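Local coordinates for protein alcohol oxidase (Myceliophthora thermophila, PDB 6F74) that binds FAD and probably acts as a VAO-type flavoprotein oxidase, passing electrons from its substrate to oxygen, at residues A257-E262 against H301-P306; R183-Y188 against G201-I206; I104-V109 against T118-G123; I58-I63 against D94-N99. All blocks are in the same frame, centred on the assembly; numbering follows the deposited sequence.

Contact 1: residues A257-E262 against H301-P306; sequences ADQVLE and HIKVHP
A beta bulge in the antiparallel pairing of strands 260-266 and 296-306 sets Val260 opposite Ile302 as a non-hydrogen-bonded pair and Glu262 opposite His301 as a hydrogen-bonded one, a shift of one residue that leaves Leu261 on the bulge. Leu261 N donates to His301 O at 2.8 Å, and His301 N returns a bond to Glu262 O at 3.0 Å. Where helix 256-259 runs into the strand, Lys303 N reaches Gln259 O at 2.9 Å. Lys303 then lays its chain at about a right angle across Leu261, CG lying 3.7 Å from Leu261 CD2, and its NZ donates to Asp258 O at 3.2 Å, nearly along the C=O axis. An alanine in place of Lys303 would probably leave Asp258 O without this donor and open a gap beside the Leu261 methyls. The pairing belongs to an antiparallel sheet of the FAD-binding part of the fold, in which His301 also stacks on His205 of the next strand. Gln259 OE1 accepts from His305 NE2 at 2.9 Å, in the plane of the imidazole and nearly straight (172°); its NE2 is held by Phe253 O and Gly254 O. Glu262 runs alongside His301, OE2 3.8 Å above the ring plane and offset toward the rim, while Tyr188, Ser190 and Asn276 bond OE1 and Ala191 N bonds OE2.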
# COMPACT_ATOMS: atom_id res chain seq x y z
N ALA A 257 -5.21 -3.74 -9.82
CA ALA A 257 -6.55 -4.34 -9.73
C ALA A 257 -7.06 -4.78 -11.08
O ALA A 257 -7.72 -5.81 -11.16
CB ALA A 257 -7.53 -3.37 -9.13
N ASP A 258 -6.76 -4.02 -12.12
CA ASP A 258 -7.21 -4.36 -13.46
C ASP A 258 -6.33 -5.36 -14.21
O ASP A 258 -6.70 -5.79 -15.28
CB ASP A 258 -7.44 -3.08 -14.28
CG ASP A 258 -8.68 -2.32 -13.83
OD1 ASP A 258 -9.58 -2.93 -13.19
OD2 ASP A 258 -8.76 -1.11 -14.15
N GLN A 259 -5.20 -5.74 -13.63
CA GLN A 259 -4.39 -6.85 -14.14
C GLN A 259 -4.98 -8.20 -13.78
O GLN A 259 -4.70 -9.18 -14.46
CB GLN A 259 -2.95 -6.75 -13.63
CG GLN A 259 -2.25 -5.43 -13.93
CD GLN A 259 -2.23 -5.06 -15.39
OE1 GLN A 259 -2.21 -5.90 -16.26
NE2 GLN A 259 -2.17 -3.77 -15.66
N VAL A 260 -5.82 -8.25 -12.75
CA VAL A 260 -6.31 -9.51 -12.22
C VAL A 260 -7.35 -10.10 -13.18
O VAL A 260 -8.39 -9.50 -13.42
CB VAL A 260 -6.92 -9.36 -10.81
CG1 VAL A 260 -7.35 -10.71 -10.24
CG2 VAL A 260 -5.93 -8.71 -9.86
N LEU A 261 -7.05 -11.28 -13.71
CA LEU A 261 -7.92 -11.99 -14.65
C LEU A 261 -8.88 -12.95 -13.96
O LEU A 261 -10.01 -13.15 -14.41
CB LEU A 261 -7.07 -12.78 -15.62
CG LEU A 261 -6.26 -11.91 -16.59
CD1 LEU A 261 -5.13 -12.73 -17.19
CD2 LEU A 261 -7.20 -11.30 -17.65
N GLU A 262 -8.38 -13.58 -12.89
CA GLU A 262 -9.16 -14.46 -12.04
C GLU A 262 -8.43 -14.73 -10.74
O GLU A 262 -7.24 -14.36 -10.60
CB GLU A 262 -9.48 -15.79 -12.75
CG GLU A 262 -8.32 -16.68 -13.11
CD GLU A 262 -8.78 -17.88 -13.93
OE1 GLU A 262 -9.45 -17.67 -14.95
OE2 GLU A 262 -8.51 -19.04 -13.53
N HIS A 301 -4.41 -14.99 -11.31
CA HIS A 301 -3.78 -14.89 -12.61
C HIS A 301 -3.75 -13.40 -12.97
O HIS A 301 -4.78 -12.74 -12.85
CB HIS A 301 -4.59 -15.64 -13.66
CG HIS A 301 -4.53 -17.13 -13.56
ND1 HIS A 301 -4.89 -17.83 -12.42
CD2 HIS A 301 -4.23 -18.05 -14.50
CE1 HIS A 301 -4.79 -19.13 -12.67
NE2 HIS A 301 -4.39 -19.29 -13.92
N ILE A 302 -2.60 -12.89 -13.44
CA ILE A 302 -2.47 -11.51 -13.91
C ILE A 302 -2.11 -11.45 -15.39
O ILE A 302 -1.35 -12.27 -15.88
CB ILE A 302 -1.41 -10.69 -13.12
CG1 ILE A 302 -0.06 -11.40 -13.10
CG2 ILE A 302 -1.91 -10.41 -11.70
CD1 ILE A 302 1.11 -10.53 -12.70
N LYS A 303 -2.64 -10.44 -16.08
CA LYS A 303 -2.15 -10.07 -17.41
C LYS A 303 -0.69 -9.69 -17.30
O LYS A 303 -0.28 -9.03 -16.33
CB LYS A 303 -2.89 -8.85 -17.95
CG LYS A 303 -4.34 -9.04 -18.25
CD LYS A 303 -4.95 -7.75 -18.79
CE LYS A 303 -6.47 -7.79 -18.81
NZ LYS A 303 -7.01 -6.40 -18.44
N VAL A 304 0.10 -10.14 -18.26
CA VAL A 304 1.45 -9.61 -18.46
C VAL A 304 1.57 -9.14 -19.90
O VAL A 304 0.81 -9.57 -20.76
CB VAL A 304 2.57 -10.59 -18.04
CG1 VAL A 304 2.50 -10.79 -16.54
CG2 VAL A 304 2.52 -11.92 -18.77
N HIS A 305 2.49 -8.22 -20.13
CA HIS A 305 2.49 -7.40 -21.32
C HIS A 305 3.80 -7.50 -22.08
O HIS A 305 4.84 -7.64 -21.46
CB HIS A 305 2.20 -5.95 -20.90
CG HIS A 305 0.88 -5.79 -20.23
ND1 HIS A 305 -0.28 -5.55 -20.92
CD2 HIS A 305 0.54 -5.87 -18.92
CE1 HIS A 305 -1.28 -5.49 -20.06
NE2 HIS A 305 -0.81 -5.69 -18.84
N PRO A 306 3.77 -7.38 -23.42
CA PRO A 306 5.01 -7.42 -24.20
C PRO A 306 6.06 -6.44 -23.67
O PRO A 306 5.71 -5.32 -23.28
CB PRO A 306 4.56 -6.99 -25.62
CG PRO A 306 3.09 -7.27 -25.67
CD PRO A 306 2.61 -7.03 -24.26

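Contact 2: residues R183-Y188 against G201-I206; sequences RFQKKY and GSAIHI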
# COMPACT_ATOMS: atom_id res chain seq x y z
N ARG A 183 4.07 -19.30 -12.36
CA ARG A 183 4.24 -19.89 -13.68
C ARG A 183 3.74 -18.97 -14.77
O ARG A 183 2.65 -18.41 -14.66
CB ARG A 183 3.51 -21.22 -13.78
CG ARG A 183 4.05 -22.30 -12.88
CD ARG A 183 3.25 -23.59 -13.00
NE ARG A 183 1.94 -23.49 -12.35
CZ ARG A 183 1.72 -23.53 -11.03
NH1 ARG A 183 2.71 -23.67 -10.15
NH2 ARG A 183 0.47 -23.45 -10.57
N PHE A 184 4.53 -18.85 -15.82
CA PHE A 184 4.21 -18.03 -16.96
C PHE A 184 3.31 -18.81 -17.90
O PHE A 184 3.53 -19.98 -18.14
CB PHE A 184 5.52 -17.63 -17.66
CG PHE A 184 5.33 -16.90 -18.96
CD1 PHE A 184 4.99 -15.55 -18.97
CD2 PHE A 184 5.48 -17.57 -20.18
CE1 PHE A 184 4.80 -14.87 -20.16
CE2 PHE A 184 5.30 -16.89 -21.38
CZ PHE A 184 4.96 -15.53 -21.38
N GLN A 185 2.32 -18.13 -18.46
CA GLN A 185 1.45 -18.69 -19.50
C GLN A 185 1.60 -17.87 -20.77
O GLN A 185 1.23 -16.70 -20.78
CB GLN A 185 -0.02 -18.61 -19.05
CG GLN A 185 -0.36 -19.37 -17.77
CD GLN A 185 -1.83 -19.35 -17.44
OE1 GLN A 185 -2.55 -18.35 -17.66
NE2 GLN A 185 -2.33 -20.48 -16.93
N LYS A 186 2.10 -18.45 -21.85
CA LYS A 186 2.23 -17.69 -23.11
C LYS A 186 0.88 -17.11 -23.54
O LYS A 186 0.80 -15.99 -24.06
CB LYS A 186 2.83 -18.55 -24.23
CG LYS A 186 3.06 -17.77 -25.53
CD LYS A 186 3.68 -18.63 -26.64
CE LYS A 186 2.63 -19.08 -27.65
NZ LYS A 186 3.06 -20.04 -28.73
N LYS A 187 -0.17 -17.88 -23.31
CA LYS A 187 -1.55 -17.45 -23.58
C LYS A 187 -2.35 -17.75 -22.32
O LYS A 187 -2.31 -18.86 -21.80
CB LYS A 187 -2.10 -18.20 -24.80
CG LYS A 187 -1.39 -17.98 -26.15
CD LYS A 187 -1.91 -19.04 -27.13
CE LYS A 187 -1.35 -18.93 -28.54
NZ LYS A 187 -1.42 -17.56 -29.11
N TYR A 188 -3.01 -16.73 -21.77
CA TYR A 188 -3.85 -16.93 -20.58
C TYR A 188 -4.79 -18.13 -20.73
O TYR A 188 -5.56 -18.20 -21.68
CB TYR A 188 -4.67 -15.67 -20.35
CG TYR A 188 -5.81 -15.76 -19.36
CD1 TYR A 188 -5.64 -16.29 -18.08
CD2 TYR A 188 -7.06 -15.26 -19.69
CE1 TYR A 188 -6.69 -16.34 -17.18
CE2 TYR A 188 -8.12 -15.30 -18.80
CZ TYR A 188 -7.94 -15.83 -17.56
OH TYR A 188 -9.02 -15.86 -16.70
N GLY A 201 -3.72 -12.46 -24.49
CA GLY A 201 -2.29 -12.25 -24.28
C GLY A 201 -1.76 -13.20 -23.24
O GLY A 201 -2.45 -14.14 -22.81
N SER A 202 -0.51 -12.95 -22.85
CA SER A 202 0.16 -13.79 -21.87
C SER A 202 -0.34 -13.52 -20.44
O SER A 202 -1.03 -12.51 -20.18
CB SER A 202 1.68 -13.61 -21.96
OG SER A 202 2.20 -13.94 -23.23
N ALA A 203 0.01 -14.43 -19.54
CA ALA A 203 -0.32 -14.27 -18.13
C ALA A 203 0.71 -14.91 -17.20
O ALA A 203 1.56 -15.69 -17.65
CB ALA A 203 -1.69 -14.81 -17.85
N ILE A 204 0.63 -14.53 -15.91
CA ILE A 204 1.34 -15.24 -14.86
C ILE A 204 0.33 -15.78 -13.84
O ILE A 204 -0.52 -15.03 -13.33
CB ILE A 204 2.46 -14.40 -14.21
CG1 ILE A 204 3.56 -14.15 -15.25
CG2 ILE A 204 3.05 -15.13 -13.02
CD1 ILE A 204 4.82 -13.42 -14.78
N HIS A 205 0.42 -17.09 -13.57
CA HIS A 205 -0.32 -17.72 -12.49
C HIS A 205 0.48 -17.53 -11.22
O HIS A 205 1.52 -18.16 -11.01
CB HIS A 205 -0.55 -19.21 -12.77
CG HIS A 205 -1.48 -19.87 -11.78
ND1 HIS A 205 -1.74 -21.22 -11.78
CD2 HIS A 205 -2.10 -19.36 -10.70
CE1 HIS A 205 -2.55 -21.51 -10.77
NE2 HIS A 205 -2.78 -20.40 -10.10
N ILE A 206 0.03 -16.61 -10.37
CA ILE A 206 0.68 -16.41 -9.10
C ILE A 206 0.01 -17.35 -8.11
O ILE A 206 -1.02 -16.99 -7.53
CB ILE A 206 0.59 -14.95 -8.63
CG1 ILE A 206 1.07 -14.01 -9.75
CG2 ILE A 206 1.42 -14.75 -7.37
CD1 ILE A 206 0.85 -12.53 -9.45
O HOH W 1 -1.01 -22.58 -13.86
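Arg183 and His205 lie side by side and point the same way, yet their flat groups are turned 86° apart, with Arg183 NH2 3.4 Å from His205 ND1. Water 1 sits at the edge of both, in plane with each, 2.6 Å from His205 ND1 and more weakly bound to Arg183 NE. The guanidinium has firmer partners in Asp207, which forms a salt bridge with NH2, and in Asn180 O. Phe184 leaves on the other face of the sheet: its CG is anti to the backbone N (chi1 173°), and the ring meets Ile204 CG1 at its edge, 4.2 Å from CD1, while CZ comes near Ser202 OG. Helix 212-221 packs on this face through Val218. The backbones form an antiparallel ladder between strands 179-185 and 203-208, at the margin of the sheet, where Arg183-His205 and Gln185-Ala203 are hydrogen-bonded pairs flanking the non-hydrogen-bonded Phe184-Ile204. The two ladder bonds of the second pair are Gln185 N to Ala203 O, 2.7 Å, and Ala203 N to Gln185 O, 2.9 Å. Beyond it the chain turns, and Ser202 OG donates to Lys186 O at 2.6 Å, the hydroxyl oxygen standing 33° out of the carbonyl plane. Tyr188 N then bonds Gly201 O at 2.8 Å. Gln185 OE1 lies near Ala203 CB on the face shared with Arg183 and accepts from Thr189 N.

Contact 3: residues I104-V109 against T118-G123; sequences ITCAPV and TSCILG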
# COMPACT_ATOMS: atom_id res chain seq x y z
N ILE A 104 3.24 1.49 17.54
CA ILE A 104 4.44 0.92 18.18
C ILE A 104 4.22 0.93 19.70
O ILE A 104 4.41 1.97 20.37
CB ILE A 104 5.72 1.72 17.78
CG1 ILE A 104 5.97 1.66 16.27
CG2 ILE A 104 6.96 1.20 18.51
CD1 ILE A 104 7.11 2.53 15.76
N THR A 105 3.78 -0.21 20.22
CA THR A 105 3.57 -0.41 21.66
C THR A 105 4.72 -1.20 22.31
O THR A 105 4.67 -1.47 23.50
CB THR A 105 2.25 -1.14 21.91
OG1 THR A 105 2.21 -2.42 21.19
CG2 THR A 105 1.09 -0.24 21.48
N CYS A 106 5.72 -1.58 21.51
CA CYS A 106 6.95 -2.16 22.01
C CYS A 106 8.12 -1.68 21.17
O CYS A 106 8.56 -2.35 20.24
CB CYS A 106 6.84 -3.70 22.00
SG CYS A 106 8.31 -4.52 22.64
N ALA A 107 8.59 -0.48 21.50
CA ALA A 107 9.62 0.20 20.70
C ALA A 107 10.97 -0.51 20.80
O ALA A 107 11.31 -1.02 21.86
CB ALA A 107 9.75 1.65 21.13
N PRO A 108 11.75 -0.56 19.70
CA PRO A 108 13.15 -0.93 19.91
C PRO A 108 13.85 0.16 20.71
O PRO A 108 13.51 1.33 20.56
CB PRO A 108 13.69 -1.02 18.50
CG PRO A 108 12.87 -0.06 17.72
CD PRO A 108 11.49 -0.17 18.31
N VAL A 109 14.78 -0.25 21.58
CA VAL A 109 15.50 0.71 22.43
C VAL A 109 16.95 0.74 21.97
O VAL A 109 17.58 -0.31 21.86
CB VAL A 109 15.40 0.34 23.93
CG1 VAL A 109 16.09 1.39 24.81
CG2 VAL A 109 13.98 0.20 24.35
N THR A 118 10.46 2.20 28.03
CA THR A 118 9.21 2.61 28.65
C THR A 118 8.51 1.29 28.96
O THR A 118 8.74 0.71 30.02
CB THR A 118 8.38 3.53 27.74
OG1 THR A 118 8.21 2.94 26.43
CG2 THR A 118 9.11 4.87 27.58
N SER A 119 7.66 0.81 28.04
CA SER A 119 6.99 -0.45 28.23
C SER A 119 6.90 -1.19 26.94
O SER A 119 7.05 -0.59 25.87
CB SER A 119 5.58 -0.18 28.77
OG SER A 119 5.39 -1.12 29.73
N CYS A 120 6.67 -2.50 27.01
CA CYS A 120 6.55 -3.34 25.82
C CYS A 120 5.33 -4.23 25.98
O CYS A 120 5.32 -5.14 26.81
CB CYS A 120 7.77 -4.20 25.64
SG CYS A 120 7.62 -5.44 24.30
N ILE A 121 4.31 -3.97 25.16
CA ILE A 121 3.20 -4.92 25.01
C ILE A 121 2.99 -5.28 23.54
O ILE A 121 3.48 -4.59 22.63
CB ILE A 121 1.89 -4.40 25.64
CG1 ILE A 121 1.38 -3.18 24.91
CG2 ILE A 121 2.09 -4.17 27.14
CD1 ILE A 121 -0.03 -2.75 25.32
N LEU A 122 2.23 -6.35 23.35
CA LEU A 122 1.84 -6.80 22.01
C LEU A 122 0.98 -5.73 21.33
O LEU A 122 1.16 -5.41 20.14
CB LEU A 122 1.10 -8.14 22.12
CG LEU A 122 0.94 -8.97 20.85
CD1 LEU A 122 2.21 -9.40 20.16
CD2 LEU A 122 0.23 -10.25 21.23
N GLY A 123 0.07 -5.17 22.11
CA GLY A 123 -0.88 -4.19 21.61
C GLY A 123 -1.95 -4.85 20.78
O GLY A 123 -2.60 -5.83 21.21
O HOH W 2 7.53 0.88 23.67
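Thr105 meets Ile121 through both backbone and side chain. Its carbonyl oxygen accepts from Ile121 N at 3.0 Å, an almost straight bond (168°) whose donor stands above the carbonyl plane. In the reverse sense Thr105 OG1, set between the backbone N and the carbonyl carbon (chi1 56°), donates to Ile121 O at 2.9 Å, again from above the plane of that carbonyl. Thr105 CB also touches Ile121 CG1 at 3.7 Å, and the same residue borders an N-acetylglucosamine of an attached glycan. Gly123 has positive phi, and a side chain there would run into Thr105 OG1. Next comes Cys106, whose SG is joined to Cys120 SG at 2.0 Å with chi3 -87°, close to the relaxed right-angle geometry of a disulfide. Both sulfurs are anti to their own backbone N. The disulfide closes a short loop of the irregular region between helix 88-93 and strand 128-131, and Tyr68 packs against both of its cysteines. At Ala107 the two backbones have drawn apart enough for water 2 to bridge them: the water accepts from Ala107 N at 2.8 Å and donates to Ser119 O at 2.7 Å. Ala107 O accepts from Tyr68 OH, and Pro108 O from Lys508 NZ.

Contact 4: residues I58-I63 against D94-N99; sequences IKTSPI and DPIGRN. With FAD (flavin-adenine dinucleotide), chain I.
An Asx turn combined with a type I beta turn, Asp94 to Gly97, presents Pro95 and Ile96 to the 58-63 segment. Asp94 OD1 accepts from Ile96 N at 2.9 Å with its anti lone pair, and Gly97 N bonds Asp94 O at 3.1 Å. The carboxylate also reaches the other segment through two waters: water 3 donates to Asp94 OD2 at 2.6 Å and to Ser61 O, while water 4 accepts from Ser61 N and donates to Asp94 OD1 at 3.2 Å. An alanine in place of Asp94 would probably break both water bridges at this end and leave Ile96 N without its acceptor, though the backbone bond from Gly97 N could remain. Ile96 fits against Thr60, CG2 to Thr60 CG2 at 3.8 Å, its CD1 reaching Ser61 O at 3.5 Å. The turn packs beside strand 57-59, an outer strand of a mixed sheet, where Pro95 CG meets Ile58 CG2 at 4.2 Å, the two side chains crossing at about a right angle; the Pro95 ring also packs on Ala129 and Trp174. Thr60 OG1 is bonded to Pro126 O. Further along, Arg98 makes salt bridges to Asp166 and Glu172, and Asn99, in the FAD pocket, touches C8M of the flavin with CB at 3.4 Å.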
# COMPACT_ATOMS: atom_id res chain seq x y z
N ILE A 58 2.64 -20.50 16.05
CA ILE A 58 3.62 -19.67 16.73
C ILE A 58 2.90 -18.78 17.72
O ILE A 58 1.95 -18.10 17.35
CB ILE A 58 4.39 -18.83 15.72
CG1 ILE A 58 5.20 -19.74 14.78
CG2 ILE A 58 5.32 -17.83 16.43
CD1 ILE A 58 5.67 -19.06 13.50
N LYS A 59 3.32 -18.82 18.98
CA LYS A 59 2.89 -17.85 19.97
C LYS A 59 3.71 -16.62 19.70
O LYS A 59 4.94 -16.67 19.72
CB LYS A 59 3.12 -18.32 21.39
CG LYS A 59 2.64 -17.28 22.41
CD LYS A 59 2.87 -17.74 23.84
CE LYS A 59 2.09 -16.90 24.84
NZ LYS A 59 2.11 -15.45 24.50
N THR A 60 3.05 -15.51 19.39
CA THR A 60 3.78 -14.37 18.92
C THR A 60 4.48 -13.69 20.07
O THR A 60 4.09 -13.87 21.26
CB THR A 60 2.88 -13.38 18.15
OG1 THR A 60 1.91 -12.78 19.03
CG2 THR A 60 2.21 -14.11 16.96
N SER A 61 5.56 -12.99 19.72
CA SER A 61 6.26 -12.19 20.70
C SER A 61 6.59 -10.84 20.10
O SER A 61 7.05 -10.79 18.97
CB SER A 61 7.54 -12.86 21.19
OG SER A 61 7.65 -14.26 21.09
N PRO A 62 6.36 -9.74 20.85
CA PRO A 62 6.72 -8.42 20.34
C PRO A 62 8.13 -8.38 19.80
O PRO A 62 9.04 -8.90 20.42
CB PRO A 62 6.60 -7.49 21.56
CG PRO A 62 5.69 -8.18 22.50
CD PRO A 62 5.74 -9.68 22.19
N ILE A 63 8.30 -7.80 18.62
CA ILE A 63 9.60 -7.83 17.91
C ILE A 63 10.75 -7.44 18.80
O ILE A 63 11.77 -8.14 18.86
CB ILE A 63 9.55 -6.97 16.64
CG1 ILE A 63 8.47 -7.46 15.67
CG2 ILE A 63 10.87 -6.98 15.91
CD1 ILE A 63 8.65 -8.86 15.11
N ASP A 94 9.28 -12.06 10.46
CA ASP A 94 8.56 -12.40 11.69
C ASP A 94 7.04 -12.36 11.41
O ASP A 94 6.57 -11.51 10.66
CB ASP A 94 8.90 -11.37 12.75
CG ASP A 94 8.43 -11.78 14.11
OD1 ASP A 94 7.20 -11.76 14.38
OD2 ASP A 94 9.31 -12.16 14.93
N PRO A 95 6.26 -13.27 12.02
CA PRO A 95 4.81 -13.28 11.82
C PRO A 95 4.08 -12.01 12.20
O PRO A 95 3.03 -11.75 11.63
CB PRO A 95 4.34 -14.42 12.72
CG PRO A 95 5.47 -14.78 13.60
CD PRO A 95 6.69 -14.44 12.83
N ILE A 96 4.59 -11.24 13.15
CA ILE A 96 4.02 -9.94 13.49
C ILE A 96 5.03 -8.79 13.24
O ILE A 96 4.96 -7.72 13.87
CB ILE A 96 3.46 -9.88 14.91
CG1 ILE A 96 4.52 -10.22 15.93
CG2 ILE A 96 2.29 -10.86 15.03
CD1 ILE A 96 4.17 -9.82 17.33
N GLY A 97 5.93 -9.01 12.31
CA GLY A 97 6.81 -7.95 11.85
C GLY A 97 6.04 -7.05 10.91
O GLY A 97 5.32 -7.54 10.02
N ARG A 98 6.20 -5.74 11.12
CA ARG A 98 5.46 -4.74 10.39
C ARG A 98 6.38 -3.68 9.79
O ARG A 98 7.15 -3.03 10.50
CB ARG A 98 4.47 -4.07 11.34
CG ARG A 98 3.39 -5.03 11.84
CD ARG A 98 2.33 -5.27 10.80
NE ARG A 98 1.35 -6.24 11.24
CZ ARG A 98 1.49 -7.57 11.20
NH1 ARG A 98 2.62 -8.13 10.78
NH2 ARG A 98 0.52 -8.36 11.68
N ASN A 99 6.32 -3.52 8.47
CA ASN A 99 7.11 -2.48 7.81
C ASN A 99 6.71 -1.08 8.32
O ASN A 99 7.55 -0.28 8.68
CB ASN A 99 6.91 -2.55 6.31
CG ASN A 99 7.88 -3.47 5.64
OD1 ASN A 99 8.65 -3.01 4.81
ND2 ASN A 99 7.86 -4.75 5.97
PA FAD I . -0.44 -7.25 4.34
O1A FAD I . -0.20 -6.36 5.55
O2A FAD I . 0.08 -8.66 4.44
O5B FAD I . -2.00 -7.26 4.08
C5B FAD I . -2.64 -6.07 3.71
C4B FAD I . -4.14 -6.27 3.80
O4B FAD I . -4.49 -7.26 2.84
C3B FAD I . -4.67 -6.79 5.12
O3B FAD I . -6.01 -6.32 5.26
C2B FAD I . -4.73 -8.29 4.93
O2B FAD I . -5.78 -8.94 5.66
C1B FAD I . -5.05 -8.40 3.47
N9A FAD I . -4.52 -9.59 2.78
C8A FAD I . -3.24 -9.85 2.51
N7A FAD I . -3.12 -11.01 1.83
C5A FAD I . -4.35 -11.48 1.66
C6A FAD I . -4.90 -12.67 1.01
N6A FAD I . -4.02 -13.52 0.43
N1A FAD I . -6.25 -12.83 1.04
C2A FAD I . -7.06 -11.93 1.65
N3A FAD I . -6.61 -10.80 2.25
C4A FAD I . -5.28 -10.54 2.28
N1 FAD I . 1.71 0.21 -2.75
C2 FAD I . 1.70 0.66 -4.02
O2 FAD I . 0.60 0.80 -4.61
N3 FAD I . 2.84 0.93 -4.69
C4 FAD I . 4.06 0.81 -4.13
O4 FAD I . 5.11 1.08 -4.75
C4X FAD I . 4.15 0.34 -2.73
N5 FAD I . 5.34 0.21 -2.11
C5X FAD I . 5.40 -0.23 -0.83
C6 FAD I . 6.64 -0.38 -0.21
C7 FAD I . 6.75 -0.84 1.09
C7M FAD I . 8.16 -0.92 1.61
C8 FAD I . 5.52 -1.21 1.85
C8M FAD I . 5.55 -1.77 3.26
C9 FAD I . 4.28 -1.04 1.24
C9A FAD I . 4.15 -0.57 -0.08
N10 FAD I . 2.90 -0.42 -0.74
C10 FAD I . 2.87 0.05 -2.06
C1' FAD I . 1.60 -0.64 -0.07
C2' FAD I . 0.88 -1.93 -0.25
O2' FAD I . 0.17 -1.85 -1.48
C3' FAD I . -0.14 -2.11 0.88
O3' FAD I . 0.47 -1.93 2.17
C4' FAD I . -0.83 -3.47 0.82
O4' FAD I . -1.77 -3.57 1.89
C5' FAD I . 0.18 -4.60 0.88
O5' FAD I . -0.48 -5.85 0.81
P FAD I . 0.29 -7.03 1.55
O1P FAD I . 1.73 -7.03 1.13
O2P FAD I . -0.54 -8.25 1.36
O3P FAD I . 0.21 -6.49 3.07
O HOH W 3 9.60 -11.59 17.46
O HOH W 4 6.14 -13.34 16.94

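From the N terminus, contact 4 is the first to close, joining 58-63 to 94-99 over a loop of 30 residues that holds helices 75-84 and 88-93. Contact 3 follows in series, closing eight residues between 104-109 and 118-123, and it touches contact 4: Leu122 packs on Ile96 and Thr60, and Pro62 lies against the disulfide. Contact 2 then closes twelve residues, and contact 1 closes 38 more; none nests or crosses. Contacts 1 and 2 share a sheet, since strands 203-208 and 296-306 are neighbours in it, with Ile302 N 3.0 Å from Ile204 O, a probable hydrogen bond. Contacts 1 and 3, centres about 40 Å apart, lie on opposite sides of the chain's centre.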